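Local atomic coordinates of hydrolase, HAD superfamily, subfamily III A (PDB entry 3N1U), a protein that probably hydrolyses 3-deoxy-D-manno-octulosonate 8-phosphate to 3-deoxy-D-manno-octulosonate and inorganic phosphate, a step of lipopolysaccharide biosynthesis, with magnesium as its likely cofactor. Residues I116-D119 with L120-P124; G107-D110 with D111-A114; A98-H101 with L102-L106; Q72-V75 with V76-M80. All coordinates share one frame; numbering follows the deposited sequence.

Contact 1: I116-D119 with L120-P124; sequences IGDD and LPDLP. With CA (calcium ion), chain B.
Asp-122 turns its carboxylate back toward the end of strand 113-117, where OD2 accepts two consecutive backbone N-H groups. Asp-118 N reaches OD2 at 3.0 Å from above the carboxylate plane, whereas Asp-119 N comes to the same oxygen on its anti side, at 3.1 Å and nearly straight (167°). The turn closes in the other sense through Asp-122 N, which donates to Asp-119 O at 2.9 Å. CG of Asp-122 stands beside its own backbone N (chi1 -57°), which points OD2 at the two N-H groups. Its CB packs against CA of Gly-117, a position with no side chain in the way. The other oxygen, OD1, forms a salt bridge with Lys-95 and a hydrogen bond with Tyr-115 OH, so both ends of the carboxylate are held.

The sequence and placement match motif IV of the HAD superfamily, the acidic turn after the fourth core strand. Asp-118 OD1 binds calcium at 2.2 Å, and Asp-25 OD2, Asp-27 O and three waters complete the coordination. One metal-bound water donates to Asp-118 OD2, which also accepts from Gln-50 of the second subunit. Another donates to Asp-122 OD2 at 2.8 Å, tying this second-shell aspartate to the metal site. Asp-119 OD1 takes Leu-120 N at 2.7 Å on its anti side and makes a salt bridge with Arg-160 of the second subunit.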
loop_
_atom_site.group_PDB
_atom_site.type_symbol
_atom_site.label_atom_id
_atom_site.label_comp_id
_atom_site.label_asym_id
_atom_site.label_seq_id
_atom_site.Cartn_x
_atom_site.Cartn_y
_atom_site.Cartn_z
ATOM N N ILE A 116 -2.676 -17.684 14.497
ATOM C CA ILE A 116 -2.205 -17.132 13.235
ATOM C C ILE A 116 -1.075 -16.095 13.501
ATOM O O ILE A 116 -1.219 -15.148 14.300
ATOM C CB ILE A 116 -3.385 -16.607 12.356
ATOM C CG1 ILE A 116 -2.866 -16.149 10.973
ATOM C CG2 ILE A 116 -4.189 -15.485 13.099
ATOM C CD1 ILE A 116 -4.015 -15.826 9.962
ATOM N N GLY A 117 0.052 -16.352 12.861
ATOM C CA GLY A 117 1.311 -15.688 13.188
ATOM C C GLY A 117 2.075 -15.310 11.916
ATOM O O GLY A 117 1.752 -15.779 10.824
ATOM N N ASP A 118 3.142 -14.536 12.067
ATOM C CA ASP A 118 4.030 -14.218 10.914
ATOM C C ASP A 118 5.561 -14.302 11.182
ATOM O O ASP A 118 6.362 -14.245 10.231
ATOM C CB ASP A 118 3.699 -12.803 10.413
ATOM C CG ASP A 118 4.280 -11.717 11.308
ATOM O OD1 ASP A 118 3.967 -11.634 12.538
ATOM O OD2 ASP A 118 5.038 -10.884 10.750
ATOM N N ASP A 119 5.996 -14.381 12.457
ATOM C CA ASP A 119 7.444 -14.252 12.749
ATOM C C ASP A 119 7.888 -15.280 13.828
ATOM O O ASP A 119 7.040 -16.005 14.406
ATOM C CB ASP A 119 7.848 -12.781 13.093
ATOM C CG ASP A 119 9.289 -12.431 12.637
ATOM O OD1 ASP A 119 10.145 -13.345 12.593
ATOM O OD2 ASP A 119 9.570 -11.238 12.340
ATOM N N LEU A 120 9.184 -15.381 14.074
ATOM C CA LEU A 120 9.730 -16.487 14.856
ATOM C C LEU A 120 9.137 -16.626 16.255
ATOM O O LEU A 120 8.995 -17.746 16.726
ATOM C CB LEU A 120 11.275 -16.380 14.900
ATOM C CG LEU A 120 11.891 -16.234 13.494
ATOM C CD1 LEU A 120 13.405 -16.023 13.681
ATOM C CD2 LEU A 120 11.646 -17.504 12.692
ATOM N N PRO A 121 8.804 -15.509 16.935
ATOM C CA PRO A 121 8.219 -15.728 18.291
ATOM C C PRO A 121 6.831 -16.384 18.305
ATOM O O PRO A 121 6.418 -16.931 19.343
ATOM C CB PRO A 121 8.207 -14.333 18.921
ATOM C CG PRO A 121 9.258 -13.487 18.009
ATOM C CD PRO A 121 9.012 -14.069 16.640
ATOM N N ASP A 122 6.177 -16.425 17.143
ATOM C CA ASP A 122 4.903 -17.147 16.984
ATOM C C ASP A 122 5.100 -18.649 16.785
ATOM O O ASP A 122 4.170 -19.429 16.962
ATOM C CB ASP A 122 4.130 -16.590 15.781
ATOM C CG ASP A 122 3.864 -15.103 15.882
ATOM O OD1 ASP A 122 3.376 -14.624 16.942
ATOM O OD2 ASP A 122 4.145 -14.390 14.885
ATOM N N LEU A 123 6.297 -19.046 16.369
ATOM C CA LEU A 123 6.539 -20.451 15.996
ATOM C C LEU A 123 6.155 -21.524 17.050
ATOM O O LEU A 123 5.490 -22.498 16.711
ATOM C CB LEU A 123 8.025 -20.650 15.630
ATOM C CG LEU A 123 8.310 -20.800 14.151
ATOM C CD1 LEU A 123 9.831 -21.059 14.086
ATOM C CD2 LEU A 123 7.489 -22.028 13.662
ATOM N N PRO A 124 6.574 -21.356 18.315
ATOM C CA PRO A 124 6.199 -22.402 19.294
ATOM C C PRO A 124 4.688 -22.505 19.508
ATOM O O PRO A 124 4.208 -23.595 19.790
ATOM C CB PRO A 124 6.857 -21.922 20.592
ATOM C CG PRO A 124 7.999 -20.983 20.131
ATOM C CD PRO A 124 7.471 -20.334 18.902
HETATM CA CA CA B . 4.099 -10.201 14.193
HETATM O O HOH W 1 6.022 -9.539 12.917
HETATM O O HOH W 2 5.209 -11.906 15.535
HETATM O O HOH W 3 4.907 -8.719 15.894
#

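Contact 2: G107-D110 with D111-A114; sequences GLND and DEFA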
loop_
_atom_site.group_PDB
_atom_site.type_symbol
_atom_site.label_atom_id
_atom_site.label_comp_id
_atom_site.label_asym_id
_atom_site.label_seq_id
_atom_site.Cartn_x
_atom_site.Cartn_y
_atom_site.Cartn_z
ATOM N N GLY A 107 -9.814 -22.974 29.829
ATOM C CA GLY A 107 -10.071 -24.414 30.158
ATOM C C GLY A 107 -10.050 -25.309 28.908
ATOM O O GLY A 107 -10.592 -26.412 28.903
ATOM N N LEU A 108 -9.368 -24.856 27.866
ATOM C CA LEU A 108 -9.362 -25.563 26.581
ATOM C C LEU A 108 -8.162 -26.485 26.363
ATOM O O LEU A 108 -7.078 -26.252 26.910
ATOM C CB LEU A 108 -9.441 -24.569 25.399
ATOM C CG LEU A 108 -10.677 -23.673 25.233
ATOM C CD1 LEU A 108 -10.529 -22.761 23.937
ATOM C CD2 LEU A 108 -11.924 -24.513 25.149
ATOM N N ASN A 109 -8.355 -27.516 25.537
ATOM C CA ASN A 109 -7.213 -28.336 25.136
ATOM C C ASN A 109 -6.376 -27.586 24.101
ATOM O O ASN A 109 -6.932 -26.727 23.363
ATOM C CB ASN A 109 -7.702 -29.665 24.550
ATOM C CG ASN A 109 -8.433 -30.503 25.569
ATOM O OD1 ASN A 109 -8.208 -30.368 26.788
ATOM N ND2 ASN A 109 -9.352 -31.379 25.080
ATOM N N ASP A 110 -5.092 -27.937 23.976
ATOM C CA ASP A 110 -4.204 -27.315 22.927
ATOM C C ASP A 110 -4.886 -27.409 21.553
ATOM O O ASP A 110 -4.896 -26.440 20.759
ATOM C CB ASP A 110 -2.815 -27.996 22.817
ATOM C CG ASP A 110 -1.870 -27.707 24.019
ATOM O OD1 ASP A 110 -1.797 -26.562 24.491
ATOM O OD2 ASP A 110 -1.222 -28.647 24.501
ATOM N N ASP A 111 -5.515 -28.553 21.275
ATOM C CA ASP A 111 -6.049 -28.741 19.947
ATOM C C ASP A 111 -7.369 -27.984 19.701
ATOM O O ASP A 111 -7.911 -28.049 18.617
ATOM C CB ASP A 111 -6.117 -30.223 19.539
ATOM C CG ASP A 111 -7.184 -31.021 20.301
ATOM O OD1 ASP A 111 -7.868 -30.471 21.182
ATOM O OD2 ASP A 111 -7.343 -32.229 19.999
ATOM N N GLU A 112 -7.841 -27.222 20.686
ATOM C CA GLU A 112 -9.048 -26.419 20.507
ATOM C C GLU A 112 -8.704 -24.965 20.239
ATOM O O GLU A 112 -9.610 -24.128 20.050
ATOM C CB GLU A 112 -9.959 -26.535 21.739
ATOM C CG GLU A 112 -10.421 -28.011 21.989
ATOM C CD GLU A 112 -11.326 -28.135 23.193
ATOM O OE1 GLU A 112 -10.879 -27.864 24.328
ATOM O OE2 GLU A 112 -12.487 -28.508 23.002
ATOM N N PHE A 113 -7.404 -24.669 20.213
ATOM C CA PHE A 113 -6.925 -23.344 19.786
ATOM C C PHE A 113 -6.460 -23.340 18.322
ATOM O O PHE A 113 -5.836 -24.321 17.864
ATOM C CB PHE A 113 -5.706 -22.927 20.647
ATOM C CG PHE A 113 -6.064 -22.485 22.013
ATOM C CD1 PHE A 113 -6.548 -21.188 22.238
ATOM C CD2 PHE A 113 -5.928 -23.381 23.106
ATOM C CE1 PHE A 113 -6.915 -20.788 23.522
ATOM C CE2 PHE A 113 -6.279 -22.975 24.393
ATOM C CZ PHE A 113 -6.781 -21.675 24.592
ATOM N N ALA A 114 -6.756 -22.240 17.609
ATOM C CA ALA A 114 -6.024 -21.870 16.401
ATOM C C ALA A 114 -5.145 -20.672 16.731
ATOM O O ALA A 114 -5.485 -19.877 17.638
ATOM C CB ALA A 114 -7.039 -21.551 15.220
HETATM O O HOH W 4 -9.926 -31.652 22.288
#
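Asn-109 and Asp-111 share a bridging water at the outer side of this short turn, an example of how a loop can be closed by backbone, side chain and solvent together. The water accepts from Asn-109 ND2 at 2.9 Å and donates to Asp-111 OD1 at 2.6 Å. CG of Asp-111 lies between its backbone N and carbonyl carbon (chi1 70°), which carries OD1 back against Asn-109 CB. Its other oxygen, OD2, is taken up by a salt bridge with Lys-18.

Glu-112, next along, is bonded twice to one residue. Its backbone N donates to Asn-109 O at 2.9 Å from well above the carbonyl plane. In return the side chain, extended beyond CG, reaches back to Asn-109, and OE1 accepts Asn-109 N through its anti lone pair at 2.8 Å in an almost straight bond (169°). The same oxygen touches CA and CD2 of Leu-108, so a charged end and an apolar branch share one side of the turn.

Phe-113 then enters the strand, its N bonded to Asp-110 O at 3.1 Å. Leu-108 lays CD1 over one ring face, offset toward the rim, in a CH-pi contact 4.2 Å from the centroid, while its CB meets CE2 at 3.7 Å. Asp-110 O sits at the ring edge. Beyond the turn, Phe-113 packs into helix 96-106 and strand 21-24. The loop from Gly-107 and the short 3-10 turn after it together carry the chain from helix 96-106 into strand 113-117, one of the two middle strands of the Rossmann-like HAD core.

Contact 3: A98-H101 with L102-L106; sequences AYQH and LKKTL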
loop_
_atom_site.group_PDB
_atom_site.type_symbol
_atom_site.label_atom_id
_atom_site.label_comp_id
_atom_site.label_asym_id
_atom_site.label_seq_id
_atom_site.Cartn_x
_atom_site.Cartn_y
_atom_site.Cartn_z
ATOM N N ALA A 98 2.061 -16.251 27.933
ATOM C CA ALA A 98 0.711 -15.725 27.723
ATOM C C ALA A 98 -0.250 -16.823 27.219
ATOM O O ALA A 98 -1.415 -16.836 27.581
ATOM C CB ALA A 98 0.723 -14.543 26.712
ATOM N N TYR A 99 0.216 -17.667 26.299
ATOM C CA TYR A 99 -0.612 -18.761 25.822
ATOM C C TYR A 99 -1.046 -19.665 26.969
ATOM O O TYR A 99 -2.202 -20.092 27.039
ATOM C CB TYR A 99 0.146 -19.605 24.804
ATOM C CG TYR A 99 -0.635 -20.863 24.425
ATOM C CD1 TYR A 99 -1.715 -20.793 23.545
ATOM C CD2 TYR A 99 -0.302 -22.112 24.962
ATOM C CE1 TYR A 99 -2.447 -21.946 23.209
ATOM C CE2 TYR A 99 -1.015 -23.249 24.638
ATOM C CZ TYR A 99 -2.081 -23.159 23.749
ATOM O OH TYR A 99 -2.770 -24.304 23.431
ATOM N N GLN A 100 -0.117 -19.967 27.881
ATOM C CA GLN A 100 -0.458 -20.891 28.969
ATOM C C GLN A 100 -1.488 -20.252 29.908
ATOM O O GLN A 100 -2.380 -20.935 30.424
ATOM C CB GLN A 100 0.822 -21.379 29.720
ATOM C CG GLN A 100 0.562 -22.499 30.772
ATOM C CD GLN A 100 -0.112 -23.768 30.217
ATOM O OE1 GLN A 100 0.139 -24.200 29.071
ATOM N NE2 GLN A 100 -0.970 -24.368 31.037
ATOM N N HIS A 101 -1.380 -18.938 30.099
ATOM C CA HIS A 101 -2.330 -18.201 30.919
ATOM C C HIS A 101 -3.711 -18.192 30.272
ATOM O O HIS A 101 -4.733 -18.402 30.956
ATOM C CB HIS A 101 -1.869 -16.755 31.124
ATOM C CG HIS A 101 -2.795 -15.956 31.991
ATOM N ND1 HIS A 101 -3.944 -15.378 31.505
ATOM C CD2 HIS A 101 -2.758 -15.665 33.315
ATOM C CE1 HIS A 101 -4.574 -14.754 32.484
ATOM N NE2 HIS A 101 -3.886 -14.928 33.598
ATOM N N LEU A 102 -3.742 -17.952 28.958
ATOM C CA LEU A 102 -5.015 -17.979 28.217
ATOM C C LEU A 102 -5.645 -19.377 28.290
ATOM O O LEU A 102 -6.854 -19.535 28.460
ATOM C CB LEU A 102 -4.780 -17.591 26.768
ATOM C CG LEU A 102 -6.033 -17.572 25.888
ATOM C CD1 LEU A 102 -7.099 -16.563 26.332
ATOM C CD2 LEU A 102 -5.638 -17.371 24.408
ATOM N N LYS A 103 -4.801 -20.401 28.171
ATOM C CA LYS A 103 -5.281 -21.766 28.222
ATOM C C LYS A 103 -5.940 -22.048 29.579
ATOM O O LYS A 103 -7.009 -22.670 29.643
ATOM C CB LYS A 103 -4.125 -22.713 27.920
ATOM C CG LYS A 103 -4.447 -24.201 27.979
ATOM C CD LYS A 103 -3.172 -24.902 27.522
ATOM C CE LYS A 103 -3.453 -26.219 26.877
ATOM N NZ LYS A 103 -3.276 -27.288 27.826
ATOM N N LYS A 104 -5.301 -21.598 30.665
ATOM C CA LYS A 104 -5.854 -21.781 32.008
ATOM C C LYS A 104 -7.187 -21.048 32.130
ATOM O O LYS A 104 -8.140 -21.573 32.704
ATOM C CB LYS A 104 -4.892 -21.296 33.100
ATOM C CG LYS A 104 -3.738 -22.219 33.346
ATOM C CD LYS A 104 -2.884 -21.703 34.508
ATOM C CE LYS A 104 -1.800 -22.700 34.917
ATOM N NZ LYS A 104 -0.838 -22.941 33.788
ATOM N N THR A 105 -7.243 -19.825 31.598
ATOM C CA THR A 105 -8.429 -18.987 31.709
ATOM C C THR A 105 -9.619 -19.632 31.006
ATOM O O THR A 105 -10.733 -19.651 31.542
ATOM C CB THR A 105 -8.149 -17.588 31.083
ATOM O OG1 THR A 105 -6.962 -17.025 31.689
ATOM C CG2 THR A 105 -9.383 -16.648 31.216
ATOM N N LEU A 106 -9.379 -20.189 29.822
ATOM C CA LEU A 106 -10.467 -20.742 29.020
ATOM C C LEU A 106 -10.780 -22.211 29.313
ATOM O O LEU A 106 -11.871 -22.653 29.011
ATOM C CB LEU A 106 -10.191 -20.551 27.516
ATOM C CG LEU A 106 -10.147 -19.102 27.011
ATOM C CD1 LEU A 106 -10.118 -19.077 25.465
ATOM C CD2 LEU A 106 -11.368 -18.344 27.519
#
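His-101 O is gripped twice by Thr-105: the backbone N donates to it at 3.0 Å, and OG1 donates at 2.7 Å from the opposite face of the carbonyl plane. The torsion of Thr-105 makes this possible, for with chi1 of -54° its hydroxyl turns back over the preceding turn of helix. The other backbone bonds between 98-101 and 102-106 are regular i to i+4 links: Leu-102 N to Ala-98 O and Lys-103 N to Tyr-99 O, both 2.9 Å, then Lys-104 N to Gln-100 O at 3.0 Å.

Van der Waals packing comes from the aliphatic part of Lys-103, which passes obliquely across the Tyr-99 side chain, placing CD 4.0 Å from CE2 of the ring and CE the same distance from OH.

Two polar ends find partners elsewhere in the fold. Tyr-99 OH is hydrogen-bonded to Asp-110, and His-101 ND1 to Tyr-89 OH. Meanwhile Leu-102 faces Ile-23 and Phe-113 on the sheet, leaving His-101, Lys-104 and Thr-105 exposed. This division is that of an amphipathic helix packed on the parallel sheet of an alpha/beta HAD core.

Contact 4: Q72-V75 with V76-M80; sequences QNAV and VDHRM
The first turn of helix 74-83, where Asn-73 and Ala-74 meet Val-76, Asp-77 and His-78, illustrates how a helix gets under way after a loop. Asn-73 O receives Val-76 N from above its carbonyl plane, a long bond at 3.3 Å and bent to 143°. The regular pattern follows at once: His-78 N donates to Ala-74 O at 3.0 Å, nearly along the C=O axis, and Arg-79 N to Val-75 O at the same distance. The imidazole of His-78 folds back over this turn, with CG beside its backbone N (chi1 -71°), and ND1 comes to 3.0 Å from Ala-74 O. Its CE1 also nears Ala-74 CB.

This helix is the crossover of the beta-alpha-beta unit formed with strands 64-68 and 87-89. The side chain of Val-76 lies about 6 Å from that of Asp-27, a probable substrate-binding residue, so the helix starts close to the active site.

Asp-77 swings its carboxylate toward the start of the helix, bringing OD2 to 3.4 Å from Ala-74 CA. That oxygen forms a salt bridge with Lys-90, and OD1 a hydrogen bond with Tyr-88 OH, which holds the group between the helix and strand 87-89 with the loop that follows. On another flank Val-75 and Arg-79 pack on Phe-47 of strand 43-48, in the antiparallel hairpin 34-48. Asn-39 of the third subunit touches Asn-73 and His-78 and accepts a weak hydrogen bond from Val-75 N.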
loop_
_atom_site.group_PDB
_atom_site.type_symbol
_atom_site.label_atom_id
_atom_site.label_comp_id
_atom_site.label_asym_id
_atom_site.label_seq_id
_atom_site.Cartn_x
_atom_site.Cartn_y
_atom_site.Cartn_z
ATOM N N GLN A 72 3.263 -2.902 22.387
ATOM C CA GLN A 72 2.887 -2.381 23.713
ATOM C C GLN A 72 2.082 -1.085 23.591
ATOM O O GLN A 72 1.580 -0.576 24.565
ATOM C CB GLN A 72 4.138 -2.058 24.540
ATOM C CG GLN A 72 4.828 -3.275 25.154
ATOM C CD GLN A 72 6.014 -2.926 26.038
ATOM O OE1 GLN A 72 6.773 -1.990 25.751
ATOM N NE2 GLN A 72 6.191 -3.695 27.126
ATOM N N ASN A 73 1.989 -0.523 22.402
ATOM C CA ASN A 73 1.450 0.834 22.323
ATOM C C ASN A 73 -0.098 0.868 22.417
ATOM O O ASN A 73 -0.760 -0.158 22.267
ATOM C CB ASN A 73 1.974 1.514 21.053
ATOM C CG ASN A 73 1.602 0.734 19.810
ATOM O OD1 ASN A 73 0.481 0.833 19.352
ATOM N ND2 ASN A 73 2.512 -0.100 19.310
ATOM N N ALA A 74 -0.653 2.048 22.667
ATOM C CA ALA A 74 -2.082 2.231 22.862
ATOM C C ALA A 74 -2.937 2.026 21.579
ATOM O O ALA A 74 -4.121 1.762 21.694
ATOM C CB ALA A 74 -2.368 3.592 23.497
ATOM N N VAL A 75 -2.338 2.105 20.379
ATOM C CA VAL A 75 -3.071 1.660 19.173
ATOM C C VAL A 75 -3.773 0.295 19.380
ATOM O O VAL A 75 -4.928 0.114 18.990
ATOM C CB VAL A 75 -2.124 1.543 17.947
ATOM C CG1 VAL A 75 -2.894 0.942 16.729
ATOM C CG2 VAL A 75 -1.540 2.898 17.594
ATOM N N VAL A 76 -3.048 -0.669 19.959
ATOM C CA VAL A 76 -3.559 -2.019 20.149
ATOM C C VAL A 76 -4.814 -1.969 21.050
ATOM O O VAL A 76 -5.829 -2.546 20.712
ATOM C CB VAL A 76 -2.462 -2.967 20.723
ATOM C CG1 VAL A 76 -3.035 -4.347 21.108
ATOM C CG2 VAL A 76 -1.273 -3.078 19.688
ATOM N N ASP A 77 -4.741 -1.238 22.171
ATOM C CA ASP A 77 -5.862 -1.138 23.110
ATOM C C ASP A 77 -7.096 -0.546 22.437
ATOM O O ASP A 77 -8.243 -1.062 22.622
ATOM C CB ASP A 77 -5.469 -0.289 24.326
ATOM C CG ASP A 77 -4.248 -0.854 25.033
ATOM O OD1 ASP A 77 -4.334 -1.958 25.632
ATOM O OD2 ASP A 77 -3.216 -0.182 25.006
ATOM N N HIS A 78 -6.874 0.496 21.638
ATOM C CA HIS A 78 -8.000 1.129 20.919
ATOM C C HIS A 78 -8.650 0.176 19.961
ATOM O O HIS A 78 -9.875 0.088 19.903
ATOM C CB HIS A 78 -7.573 2.393 20.177
ATOM C CG HIS A 78 -7.253 3.531 21.089
ATOM N ND1 HIS A 78 -5.992 4.089 21.180
ATOM C CD2 HIS A 78 -8.036 4.218 21.951
ATOM C CE1 HIS A 78 -6.016 5.076 22.063
ATOM N NE2 HIS A 78 -7.241 5.170 22.549
ATOM N N ARG A 79 -7.839 -0.570 19.227
ATOM C CA ARG A 79 -8.407 -1.572 18.310
ATOM C C ARG A 79 -9.143 -2.713 19.021
ATOM O O ARG A 79 -10.214 -3.151 18.583
ATOM C CB ARG A 79 -7.333 -2.125 17.363
ATOM C CG ARG A 79 -7.887 -3.120 16.307
ATOM C CD ARG A 79 -8.846 -2.423 15.293
ATOM N NE ARG A 79 -9.225 -3.298 14.172
ATOM C CZ ARG A 79 -10.385 -3.176 13.509
ATOM N NH1 ARG A 79 -11.284 -2.234 13.870
ATOM N NH2 ARG A 79 -10.673 -4.007 12.528
HETATM N N MSE A 80 -8.574 -3.220 20.119
HETATM C CA MSE A 80 -9.239 -4.293 20.824
HETATM C C MSE A 80 -10.584 -3.835 21.372
HETATM O O MSE A 80 -11.540 -4.606 21.358
HETATM C CB MSE A 80 -8.380 -4.789 21.989
HETATM C CG MSE A 80 -7.047 -5.322 21.601
HETATM SE SE MSE A 80 -7.137 -6.971 20.541
HETATM C CE MSE A 80 -7.069 -6.098 18.742
#

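Along the chain the order is contact 4, contact 3, contact 2, contact 1, all set around the six-stranded parallel sheet of the HAD core. Contacts 3 and 2 have centres about 10 Å apart and touch, the rings of Tyr-99 and Phe-113 meeting edge to face, so helix 96-106 is tied to the turn and strand that follow it. Strand 113-117 then runs from contact 2 to contact 1, about 17 Å between centres, from a surface turn to the calcium site. The centre of contact 4 lies about 20 Å from the centres of contacts 1 and 3, its helix crossing between strands 64-68 and 87-89. Contacts 1 and 4 also meet different neighbouring subunits of the tetramer.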